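Local coordinates for NADB-Rossmann Superfamily protein (Streptococcus agalactiae, PDB 3LEC) that probably acts as a tRNA (adenine(22)-N1)-methyltransferase built on a Rossmann-like fold, and carries a bound zinc ion in the crystal, at residues R11-K14 and V15-Y18; I37-Q41 and M42-D46; K134-A138 and N139-I143; E189-Q192 and N193-N196; D218-Q221 and D222-V226. All coordinates share one frame; numbering follows the deposited sequence.

Interaction 1: R11-K14 and V15-Y18; sequences RLQK and VANY
Q13 and N17, one helical turn apart, face each other through both backbone and side chain. The peptide N of N17 donates to Q13 O at 2.9 Å, and N17 ND2 reaches Q13 OE1 at 2.9 Å in a weak bond, bent to 126° at the hydrogen. The two amides are twisted 37° apart and their side chains run nearly perpendicular. Q13 reaches along the helix because CG stands opposite its own N (chi1 -177°) and the chain then folds at chi2, which brings OE1 over the next turn.

The backbone acceptors before it are used in the ordinary helical way: R11 O takes V15 N at 3.3 Å, and L12 O takes A16 N in a shorter, straighter bond. This is the last part of helix 10-16, which packs by V15 and A16 against L35 of helix 34-41, and by V15 against T95 and C97 of strand 93-99, in the Rossmann-like fold. Compact, apolar V15 and A16 suit that buried side. R11 NH1 is satisfied by Q124 OE1, and L12 CD2 lies against one face of the guanidinium.

K14 O has a different partner, since a water donates to it at 3.0 Å and, more weakly, to N17 OD1. Y18 N is satisfied by V15 O at 3.0 Å. Close by, Y18 CD2 lies 3.2 Å from K14 O, which meets the ring obliquely.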
# COMPACT_ATOMS: atom_id res chain seq x y z
N ARG A 11 10.33 0.69 4.86
CA ARG A 11 9.08 0.65 4.15
C ARG A 11 8.20 -0.46 4.71
O ARG A 11 7.04 -0.23 5.07
CB ARG A 11 9.35 0.48 2.66
CG ARG A 11 8.13 0.35 1.75
CD ARG A 11 8.56 0.04 0.32
NE ARG A 11 9.22 -1.26 0.23
CZ ARG A 11 8.63 -2.41 -0.14
NH1 ARG A 11 7.35 -2.44 -0.49
NH2 ARG A 11 9.33 -3.53 -0.18
N LEU A 12 8.75 -1.66 4.79
CA LEU A 12 7.97 -2.80 5.28
C LEU A 12 7.73 -2.74 6.80
O LEU A 12 6.69 -3.18 7.28
CB LEU A 12 8.64 -4.11 4.90
CG LEU A 12 8.65 -4.48 3.41
CD1 LEU A 12 9.22 -5.89 3.29
CD2 LEU A 12 7.28 -4.45 2.79
N GLN A 13 8.69 -2.18 7.53
CA GLN A 13 8.54 -2.00 8.99
C GLN A 13 7.36 -1.10 9.29
O GLN A 13 6.59 -1.38 10.20
CB GLN A 13 9.82 -1.45 9.64
CG GLN A 13 9.75 -1.31 11.22
CD GLN A 13 9.48 -2.64 11.90
OE1 GLN A 13 8.50 -2.79 12.66
NE2 GLN A 13 10.36 -3.63 11.66
N LYS A 14 7.27 0.00 8.56
CA LYS A 14 6.17 0.94 8.76
C LYS A 14 4.80 0.36 8.37
O LYS A 14 3.79 0.70 8.96
CB LYS A 14 6.51 2.29 8.13
CG LYS A 14 7.60 2.97 8.97
CD LYS A 14 8.19 4.23 8.37
CE LYS A 14 9.44 4.66 9.15
NZ LYS A 14 9.08 5.28 10.46
N VAL A 15 4.77 -0.57 7.41
CA VAL A 15 3.58 -1.38 7.18
C VAL A 15 3.30 -2.31 8.39
O VAL A 15 2.19 -2.35 8.88
CB VAL A 15 3.68 -2.21 5.88
CG1 VAL A 15 2.50 -3.16 5.73
CG2 VAL A 15 3.74 -1.30 4.68
N ALA A 16 4.30 -3.07 8.82
CA ALA A 16 4.15 -3.98 9.99
C ALA A 16 3.61 -3.26 11.23
O ALA A 16 2.81 -3.84 11.96
CB ALA A 16 5.47 -4.66 10.34
N ASN A 17 4.03 -2.01 11.44
CA ASN A 17 3.63 -1.24 12.63
C ASN A 17 2.11 -1.03 12.70
O ASN A 17 1.59 -0.77 13.78
CB ASN A 17 4.31 0.14 12.72
CG ASN A 17 5.83 0.05 12.85
OD1 ASN A 17 6.54 0.99 12.50
ND2 ASN A 17 6.32 -1.07 13.33
N TYR A 18 1.44 -1.10 11.54
CA TYR A 18 -0.01 -0.89 11.44
C TYR A 18 -0.85 -2.18 11.43
O TYR A 18 -2.07 -2.10 11.42
CB TYR A 18 -0.37 -0.07 10.21
CG TYR A 18 -0.04 1.39 10.29
CD1 TYR A 18 -0.70 2.24 11.17
CD2 TYR A 18 0.93 1.93 9.44
CE1 TYR A 18 -0.38 3.62 11.21
CE2 TYR A 18 1.23 3.29 9.47
CZ TYR A 18 0.58 4.12 10.36
OH TYR A 18 0.90 5.46 10.36
O HOH W 1 4.38 2.95 10.85

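Interaction 2: I37-Q41 and M42-D46; sequences IFLLQ and MGYCD
F38 and M42, a selenomethionine, make the aromatic part of this helix end. M42 CG sits over one face of the F38 ring in a CH-pi contact, 4.0 Å from its centroid, while SE approaches obliquely as a Met-aromatic contact. The bend of the M42 chain at chi2 brings SE to that oblique position, and a flexible, polarisable side chain suits a place beside a ring. M42 CB lies over the centre of the Y44 ring, whose CE2 is 4.1 Å from F38 CZ.

The apolar contacts belong to the buried side. L39 CD1 packs 3.7 Å from C45 SG, and L40 CD2 meets C45 CB; C45 is buried and turns its CB toward the helix, where its small side chain meets both leucines.

Backbone bonds close the helix. M42 N donates to F38 O at 3.2 Å, and G43 N to L40 O from above the carbonyl plane. L39 O draws in Y44 N at 2.9 Å and C45 N at 3.3 Å, both weakly. G43 has a positive phi of 69°, a conformation that glycine adopts easily.

The result is a Schellman motif ending helix 34-41 and passing the chain to strand 45-52, within a beta-alpha-beta unit of the Rossmann-like fold.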
# COMPACT_ATOMS: atom_id res chain seq x y z
N ILE A 37 7.05 -13.25 7.99
CA ILE A 37 8.05 -13.85 8.90
C ILE A 37 8.33 -12.95 10.10
O ILE A 37 8.41 -13.43 11.22
CB ILE A 37 9.38 -14.24 8.16
CG1 ILE A 37 9.14 -15.44 7.24
CG2 ILE A 37 10.52 -14.56 9.15
CD1 ILE A 37 10.14 -15.56 6.11
N PHE A 38 8.47 -11.66 9.86
CA PHE A 38 8.71 -10.74 10.95
C PHE A 38 7.58 -10.84 11.97
O PHE A 38 7.82 -11.01 13.18
CB PHE A 38 8.80 -9.29 10.47
CG PHE A 38 8.91 -8.32 11.60
CD1 PHE A 38 10.07 -8.28 12.39
CD2 PHE A 38 7.83 -7.52 11.95
CE1 PHE A 38 10.17 -7.42 13.49
CE2 PHE A 38 7.92 -6.62 13.04
CZ PHE A 38 9.08 -6.58 13.81
N LEU A 39 6.35 -10.78 11.47
CA LEU A 39 5.18 -10.67 12.34
C LEU A 39 4.98 -11.96 13.12
O LEU A 39 4.61 -11.90 14.29
CB LEU A 39 3.94 -10.34 11.51
CG LEU A 39 3.95 -8.92 10.94
CD1 LEU A 39 2.72 -8.72 10.08
CD2 LEU A 39 4.06 -7.87 12.09
N LEU A 40 5.21 -13.10 12.46
CA LEU A 40 5.07 -14.40 13.12
C LEU A 40 6.22 -14.74 14.07
O LEU A 40 5.98 -15.32 15.14
CB LEU A 40 4.87 -15.54 12.10
CG LEU A 40 3.40 -15.88 11.79
CD1 LEU A 40 2.63 -16.29 13.06
CD2 LEU A 40 2.66 -14.72 11.08
N GLN A 41 7.45 -14.39 13.70
CA GLN A 41 8.58 -14.69 14.59
C GLN A 41 8.48 -13.89 15.89
O GLN A 41 8.96 -14.34 16.92
CB GLN A 41 9.93 -14.47 13.89
CG GLN A 41 10.41 -13.03 13.90
CD GLN A 41 11.57 -12.76 12.92
OE1 GLN A 41 12.00 -11.62 12.76
NE2 GLN A 41 12.06 -13.80 12.27
N MSE A 42 7.84 -12.72 15.84
CA MSE A 42 7.76 -11.86 17.04
C MSE A 42 6.49 -12.18 17.84
O MSE A 42 6.25 -11.58 18.89
CB MSE A 42 7.76 -10.37 16.68
CG MSE A 42 8.94 -9.91 15.82
SE MSE A 42 10.62 -9.97 16.78
CE MSE A 42 10.44 -8.24 17.73
N GLY A 43 5.69 -13.11 17.32
CA GLY A 43 4.39 -13.44 17.91
C GLY A 43 3.34 -12.34 17.78
O GLY A 43 2.31 -12.40 18.46
N TYR A 44 3.59 -11.34 16.92
CA TYR A 44 2.68 -10.20 16.77
C TYR A 44 1.41 -10.49 15.97
O TYR A 44 0.43 -9.72 16.02
CB TYR A 44 3.39 -9.01 16.12
CG TYR A 44 4.51 -8.39 16.93
CD1 TYR A 44 4.58 -8.53 18.32
CD2 TYR A 44 5.50 -7.63 16.30
CE1 TYR A 44 5.60 -7.96 19.05
CE2 TYR A 44 6.52 -7.05 17.02
CZ TYR A 44 6.56 -7.21 18.39
OH TYR A 44 7.57 -6.62 19.12
N CYS A 45 1.45 -11.56 15.19
CA CYS A 45 0.26 -12.04 14.52
C CYS A 45 0.07 -13.51 14.84
O CYS A 45 1.01 -14.18 15.25
CB CYS A 45 0.35 -11.86 13.00
SG CYS A 45 0.27 -10.13 12.50
N ASP A 46 -1.14 -14.00 14.60
CA ASP A 46 -1.48 -15.38 14.91
C ASP A 46 -1.23 -16.33 13.76
O ASP A 46 -0.93 -17.51 14.00
CB ASP A 46 -2.95 -15.45 15.33
CG ASP A 46 -3.17 -15.03 16.77
OD1 ASP A 46 -2.19 -14.67 17.45
OD2 ASP A 46 -4.34 -15.10 17.21

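Interaction 3: K134-A138 and N139-I143; sequences KWLAA and NDFEI. With ZN (zinc ion), chain B.
N139 lies across W135, with the two side chains nearly perpendicular yet their flat groups only 25° apart. ND2 sits 3.2 Å above the plane of the indole, and CB is 4.1 Å from the centroid of the six-membered ring, almost straight over it. The same ND2 donates to W135 O at 2.8 Å, with the oxygen in the plane of the amide and an angle of 171° at the hydrogen. This bond fixes the rotation of the amide, and asparagine suits the place because it can donate to a helix-end carbonyl while lying flat on an indole.

F141 also meets W135, obliquely, with CE2 3.6 Å from CH2. Their planes are near parallel, but the rings are slid apart and barely overlap. L136 CD2 packs 3.7 Å from F141 CB and lies at the edge of the indole, joining the two aromatics in one apolar group.

Helix 129-138 ends here and the chain turns directly into strand 141-150, an outermost strand of the mixed sheet. The turn is held by L136 O, which accepts N139 N and F141 N from opposite faces of its carbonyl plane.

Further out, W135 NE1 is satisfied by N109 OD1, which steadies the indole. D140, with positive phi at the turn, carries OD1 to the zinc at 2.0 Å. H165 and a water 2.1 Å from the metal are further ligands. Another water lies within hydrogen-bonding distance of A137 O and D140 OD1, though it has more acceptors near it than protons to give.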
# COMPACT_ATOMS: atom_id res chain seq x y z
N LYS A 134 -9.23 6.98 -4.92
CA LYS A 134 -10.52 7.13 -5.61
C LYS A 134 -11.32 5.85 -5.55
O LYS A 134 -12.53 5.88 -5.35
CB LYS A 134 -10.34 7.52 -7.07
CG LYS A 134 -9.92 8.96 -7.31
CD LYS A 134 -9.56 9.15 -8.78
CE LYS A 134 -9.39 10.62 -9.14
NZ LYS A 134 -9.25 10.81 -10.62
N TRP A 135 -10.62 4.73 -5.70
CA TRP A 135 -11.27 3.44 -5.66
C TRP A 135 -11.77 3.15 -4.25
O TRP A 135 -12.88 2.66 -4.10
CB TRP A 135 -10.34 2.33 -6.13
CG TRP A 135 -11.08 1.01 -6.17
CD1 TRP A 135 -11.72 0.46 -7.24
CD2 TRP A 135 -11.27 0.10 -5.07
NE1 TRP A 135 -12.30 -0.73 -6.88
CE2 TRP A 135 -12.04 -0.98 -5.55
CE3 TRP A 135 -10.84 0.08 -3.73
CZ2 TRP A 135 -12.40 -2.08 -4.74
CZ3 TRP A 135 -11.23 -1.00 -2.92
CH2 TRP A 135 -12.00 -2.07 -3.44
N LEU A 136 -10.96 3.44 -3.24
CA LEU A 136 -11.36 3.22 -1.86
C LEU A 136 -12.62 4.02 -1.54
O LEU A 136 -13.61 3.47 -0.99
CB LEU A 136 -10.21 3.56 -0.91
CG LEU A 136 -9.01 2.60 -0.99
CD1 LEU A 136 -7.78 3.27 -0.34
CD2 LEU A 136 -9.36 1.28 -0.31
N ALA A 137 -12.61 5.31 -1.89
CA ALA A 137 -13.76 6.19 -1.61
C ALA A 137 -15.05 5.72 -2.26
O ALA A 137 -16.13 5.87 -1.69
CB ALA A 137 -13.47 7.61 -2.05
N ALA A 138 -14.94 5.19 -3.48
CA ALA A 138 -16.10 4.77 -4.26
C ALA A 138 -16.68 3.44 -3.79
O ALA A 138 -17.81 3.10 -4.17
CB ALA A 138 -15.75 4.68 -5.74
N ASN A 139 -15.91 2.70 -2.99
CA ASN A 139 -16.33 1.34 -2.61
C ASN A 139 -16.51 1.10 -1.11
O ASN A 139 -16.36 -0.03 -0.62
CB ASN A 139 -15.40 0.32 -3.25
CG ASN A 139 -15.55 0.27 -4.74
OD1 ASN A 139 -16.45 -0.40 -5.26
ND2 ASN A 139 -14.69 0.99 -5.46
N ASP A 140 -16.85 2.16 -0.38
CA ASP A 140 -17.21 2.02 1.02
C ASP A 140 -16.00 1.51 1.87
O ASP A 140 -16.15 0.78 2.85
CB ASP A 140 -18.50 1.16 1.19
CG ASP A 140 -19.78 1.99 1.15
OD1 ASP A 140 -19.70 3.18 1.50
OD2 ASP A 140 -20.87 1.47 0.81
N PHE A 141 -14.80 1.96 1.48
CA PHE A 141 -13.63 1.89 2.34
C PHE A 141 -13.23 3.27 2.85
O PHE A 141 -13.52 4.28 2.20
CB PHE A 141 -12.47 1.18 1.64
CG PHE A 141 -12.77 -0.25 1.33
CD1 PHE A 141 -12.60 -1.22 2.31
CD2 PHE A 141 -13.24 -0.63 0.07
CE1 PHE A 141 -12.92 -2.57 2.06
CE2 PHE A 141 -13.55 -1.98 -0.20
CZ PHE A 141 -13.39 -2.94 0.80
N GLU A 142 -12.61 3.29 4.02
CA GLU A 142 -12.20 4.51 4.68
C GLU A 142 -10.74 4.44 5.11
O GLU A 142 -10.30 3.46 5.71
CB GLU A 142 -13.13 4.81 5.87
CG GLU A 142 -12.70 6.00 6.72
CD GLU A 142 -13.72 6.38 7.78
OE1 GLU A 142 -14.06 7.58 7.85
OE2 GLU A 142 -14.17 5.50 8.55
N ILE A 143 -9.98 5.47 4.77
CA ILE A 143 -8.61 5.61 5.24
C ILE A 143 -8.66 6.12 6.67
O ILE A 143 -9.31 7.15 6.94
CB ILE A 143 -7.83 6.62 4.36
CG1 ILE A 143 -7.76 6.10 2.91
CG2 ILE A 143 -6.43 6.85 4.95
CD1 ILE A 143 -7.43 7.19 1.90
ZN ZN B . -21.54 4.04 1.54
O HOH W 2 -16.14 5.11 1.07
O HOH W 3 -18.60 4.63 -0.91
O HOH W 4 -22.59 4.19 -0.34

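Interaction 4: E189-Q192 and N193-N196; sequences EKWQ and NELN
W191 and E194 make the main side-chain contact of this helical turn, and it is apolar. E194 CG lies 3.7 Å from W191 CE3, with CB equally near, so the methylene part of the glutamate rests obliquely on the six-membered side of the indole. The E194 chain folds at chi2 (-59°), and the carboxylate plane stands 80° to the ring. Glutamate suits this position because its hydrocarbon stem can pack while its charged end goes on toward the next turn. K190 adds a second apolar touch within its own half, its CE lying 3.8 Å above one face of the indole, toward the rim.

Backbone hydrogen bonds form the regular ladder of helix 185-204. N193 N donates to E189 O, E194 N to K190 O, L195 N to W191 O at 2.9 Å, and N196 N to Q192 O at 3.1 Å. L195 CB and N193 CB rest against carbonyl oxygens of the preceding turn.

The charged ends find partners beyond the two segments. K190 NZ forms salt bridges with E157 and E129, and E194 OE2 with K197 NZ. W191, the buried member, meets F187 edge-to-face and also touches F175 and I223, the last on helix 210-227; L195 touches I220 of that helix.

K190 NZ and E194 OE2 remain 6.1 Å apart, too far to pair directly. The two charges are thus compensated separately, while K190 CE and the E194 stem both lie on the same side of the indole plane, K190 over the face and E194 obliquely near CE3, which is consistent with an amphipathic helix whose indole faces inward.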
# COMPACT_ATOMS: atom_id res chain seq x y z
N GLU A 189 8.68 17.85 1.24
CA GLU A 189 9.77 17.56 0.30
C GLU A 189 9.26 16.79 -0.91
O GLU A 189 9.67 17.06 -2.05
CB GLU A 189 10.94 16.84 1.00
CG GLU A 189 11.66 17.74 2.01
CD GLU A 189 12.68 17.06 2.92
OE1 GLU A 189 12.87 15.82 2.87
OE2 GLU A 189 13.29 17.80 3.72
N LYS A 190 8.35 15.84 -0.69
CA LYS A 190 7.81 15.07 -1.82
C LYS A 190 7.11 15.98 -2.80
O LYS A 190 7.35 15.91 -4.01
CB LYS A 190 6.84 13.95 -1.39
CG LYS A 190 6.04 13.40 -2.58
CD LYS A 190 5.07 12.29 -2.22
CE LYS A 190 4.33 11.81 -3.46
NZ LYS A 190 3.73 10.48 -3.24
N TRP A 191 6.23 16.84 -2.29
CA TRP A 191 5.48 17.72 -3.16
C TRP A 191 6.32 18.88 -3.74
O TRP A 191 6.08 19.29 -4.88
CB TRP A 191 4.16 18.16 -2.51
CG TRP A 191 3.28 16.95 -2.40
CD1 TRP A 191 3.01 16.24 -1.28
CD2 TRP A 191 2.68 16.24 -3.50
NE1 TRP A 191 2.22 15.15 -1.60
CE2 TRP A 191 2.00 15.13 -2.95
CE3 TRP A 191 2.63 16.45 -4.89
CZ2 TRP A 191 1.28 14.24 -3.74
CZ3 TRP A 191 1.92 15.57 -5.67
CH2 TRP A 191 1.26 14.46 -5.10
N GLN A 192 7.31 19.35 -2.99
CA GLN A 192 8.28 20.32 -3.56
C GLN A 192 8.94 19.69 -4.79
O GLN A 192 9.04 20.32 -5.85
CB GLN A 192 9.32 20.78 -2.52
CG GLN A 192 8.80 21.79 -1.49
CD GLN A 192 9.51 21.73 -0.14
OE1 GLN A 192 10.59 21.16 0.01
NE2 GLN A 192 8.89 22.34 0.86
N ASN A 193 9.34 18.43 -4.67
CA ASN A 193 9.98 17.71 -5.79
C ASN A 193 9.07 17.51 -7.01
O ASN A 193 9.51 17.67 -8.16
CB ASN A 193 10.53 16.35 -5.30
CG ASN A 193 11.34 15.63 -6.37
OD1 ASN A 193 12.24 16.21 -6.98
ND2 ASN A 193 11.01 14.37 -6.61
N GLU A 194 7.80 17.18 -6.77
CA GLU A 194 6.81 17.05 -7.83
C GLU A 194 6.61 18.38 -8.53
O GLU A 194 6.58 18.44 -9.75
CB GLU A 194 5.47 16.55 -7.31
CG GLU A 194 5.51 15.10 -6.79
CD GLU A 194 5.94 14.10 -7.84
OE1 GLU A 194 5.31 14.07 -8.92
OE2 GLU A 194 6.92 13.35 -7.60
N LEU A 195 6.52 19.45 -7.75
CA LEU A 195 6.47 20.81 -8.33
C LEU A 195 7.64 21.08 -9.31
O LEU A 195 7.44 21.57 -10.45
CB LEU A 195 6.45 21.85 -7.22
CG LEU A 195 6.20 23.30 -7.68
CD1 LEU A 195 4.91 23.42 -8.50
CD2 LEU A 195 6.20 24.22 -6.46
N ASN A 196 8.85 20.76 -8.87
CA ASN A 196 10.03 20.94 -9.72
C ASN A 196 9.89 20.21 -11.04
O ASN A 196 10.05 20.80 -12.10
CB ASN A 196 11.28 20.47 -8.99
CG ASN A 196 11.55 21.27 -7.73
OD1 ASN A 196 10.94 22.33 -7.50
ND2 ASN A 196 12.46 20.76 -6.90

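Interaction 5: D218-Q221 and D222-V226; sequences DKIQ and DIKEV
D222 comes one turn after D218, and the two aspartates bring like charges close, with D218 OD1 3.8 Å from D222 OD2. Their carboxylate planes are turned 74° to each other. A water between them donates to both oxygens, 2.6 Å from D218 OD1 and 2.6 Å from D222 OD2, and this bridge probably eases the repulsion. D222 N meanwhile donates to D218 O, the regular bond of the turn.

I223 is buried. Its N donates to K219 O, and CG1 lies 3.4 Å from that same oxygen. The branched side chain is directed to neighbouring helices, touching L198 of helix 185-204 and F175 of helix 170-175. Helices 185-204 and 210-227 follow each other in the chain after the strands of the Rossmann-like sheet, and these parts of them run roughly antiparallel; beta-branched isoleucine fills the interface between them.

K224 runs alongside I220, its side chain pointing the same way. Its aliphatic stem is the part in contact: CE lies 3.5 Å from I220 CG2. The chain is extended beyond CG, carrying the ammonium group on past the isoleucine, as suits a lysine beside a buried residue.

E225 makes a polar side-chain bridge to Q221. Q221 NE2 donates to E225 OE2 at 3.0 Å and 172°, nearly straight. E225 OE2 lies in the amide plane of Q221, while the N-H comes to it from the anti side, somewhat out of the carboxylate plane. The bend at chi2 of Q221 turns its amide back along the helix toward E225. The amide and carboxylate stand 80° apart.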
# COMPACT_ATOMS: atom_id res chain seq x y z
N ASP A 218 -3.04 22.48 -13.83
CA ASP A 218 -3.96 22.08 -12.76
C ASP A 218 -3.20 21.45 -11.59
O ASP A 218 -3.45 21.78 -10.42
CB ASP A 218 -5.10 21.18 -13.23
CG ASP A 218 -6.32 21.24 -12.30
OD1 ASP A 218 -6.65 20.22 -11.65
OD2 ASP A 218 -6.91 22.34 -12.17
N LYS A 219 -2.22 20.59 -11.90
CA LYS A 219 -1.43 19.91 -10.86
C LYS A 219 -0.55 20.92 -10.12
O LYS A 219 -0.45 20.89 -8.90
CB LYS A 219 -0.58 18.79 -11.47
CG LYS A 219 -1.42 17.64 -12.12
CD LYS A 219 -0.56 16.56 -12.78
CE LYS A 219 -1.43 15.43 -13.34
NZ LYS A 219 -0.71 14.65 -14.38
N ILE A 220 0.07 21.81 -10.88
CA ILE A 220 0.97 22.81 -10.31
C ILE A 220 0.23 23.69 -9.31
O ILE A 220 0.73 23.93 -8.20
CB ILE A 220 1.68 23.66 -11.42
CG1 ILE A 220 2.80 22.82 -12.04
CG2 ILE A 220 2.30 24.92 -10.81
CD1 ILE A 220 3.15 23.16 -13.52
N GLN A 221 -0.95 24.17 -9.69
CA GLN A 221 -1.71 25.04 -8.77
C GLN A 221 -2.11 24.31 -7.49
O GLN A 221 -1.95 24.87 -6.40
CB GLN A 221 -2.94 25.70 -9.43
CG GLN A 221 -3.74 26.68 -8.51
CD GLN A 221 -2.92 27.84 -7.93
OE1 GLN A 221 -1.93 28.27 -8.52
NE2 GLN A 221 -3.37 28.37 -6.79
N ASP A 222 -2.59 23.08 -7.62
CA ASP A 222 -2.95 22.26 -6.45
C ASP A 222 -1.78 22.18 -5.48
O ASP A 222 -1.92 22.40 -4.27
CB ASP A 222 -3.39 20.84 -6.86
CG ASP A 222 -4.81 20.77 -7.46
OD1 ASP A 222 -5.66 21.64 -7.15
OD2 ASP A 222 -5.08 19.81 -8.22
N ILE A 223 -0.60 21.89 -6.04
CA ILE A 223 0.58 21.76 -5.21
C ILE A 223 0.91 23.10 -4.56
O ILE A 223 1.14 23.15 -3.34
CB ILE A 223 1.77 21.17 -5.96
CG1 ILE A 223 1.49 19.73 -6.38
CG2 ILE A 223 3.01 21.21 -5.08
CD1 ILE A 223 2.57 19.15 -7.26
N LYS A 224 0.90 24.17 -5.35
CA LYS A 224 1.19 25.50 -4.82
C LYS A 224 0.29 25.81 -3.64
O LYS A 224 0.74 26.37 -2.66
CB LYS A 224 1.03 26.58 -5.89
CG LYS A 224 2.17 26.60 -6.90
CD LYS A 224 2.27 27.93 -7.64
CE LYS A 224 3.10 27.76 -8.90
NZ LYS A 224 3.56 29.06 -9.46
N GLU A 225 -0.98 25.41 -3.73
CA GLU A 225 -1.93 25.66 -2.63
C GLU A 225 -1.57 24.89 -1.37
O GLU A 225 -1.54 25.46 -0.27
CB GLU A 225 -3.37 25.40 -3.09
CG GLU A 225 -3.84 26.42 -4.12
CD GLU A 225 -5.22 26.14 -4.71
OE1 GLU A 225 -5.84 25.11 -4.38
OE2 GLU A 225 -5.69 26.97 -5.50
N VAL A 226 -1.27 23.60 -1.53
CA VAL A 226 -0.90 22.75 -0.41
C VAL A 226 0.36 23.28 0.27
O VAL A 226 0.42 23.40 1.50
CB VAL A 226 -0.73 21.28 -0.90
CG1 VAL A 226 -0.04 20.41 0.13
CG2 VAL A 226 -2.09 20.71 -1.24
O HOH W 5 -5.64 23.30 -9.32
O HOH W 6 -5.04 18.53 -10.45

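The five contacts follow one another along the chain. Interactions 1 and 2 lie together, their centres about 13 Å apart, where helix 10-16 packs on helix 34-41: A16 CB is 3.9 Å from L39 CD2. Interaction 3 lies across the chain's centre from interaction 1, at the turn between helix 129-138 and strand 141-150; interactions 2 and 3 both reach the seven-stranded mixed sheet, with centres about 29 Å apart. Interactions 4 and 5 sit on consecutive helices, 185-204 and 210-227, which touch through W191 CE3 and I223 CD1 at 3.6 Å. The protein thus joins a Rossmann-like sheet domain, with zinc at one edge, to a C-terminal helical pair.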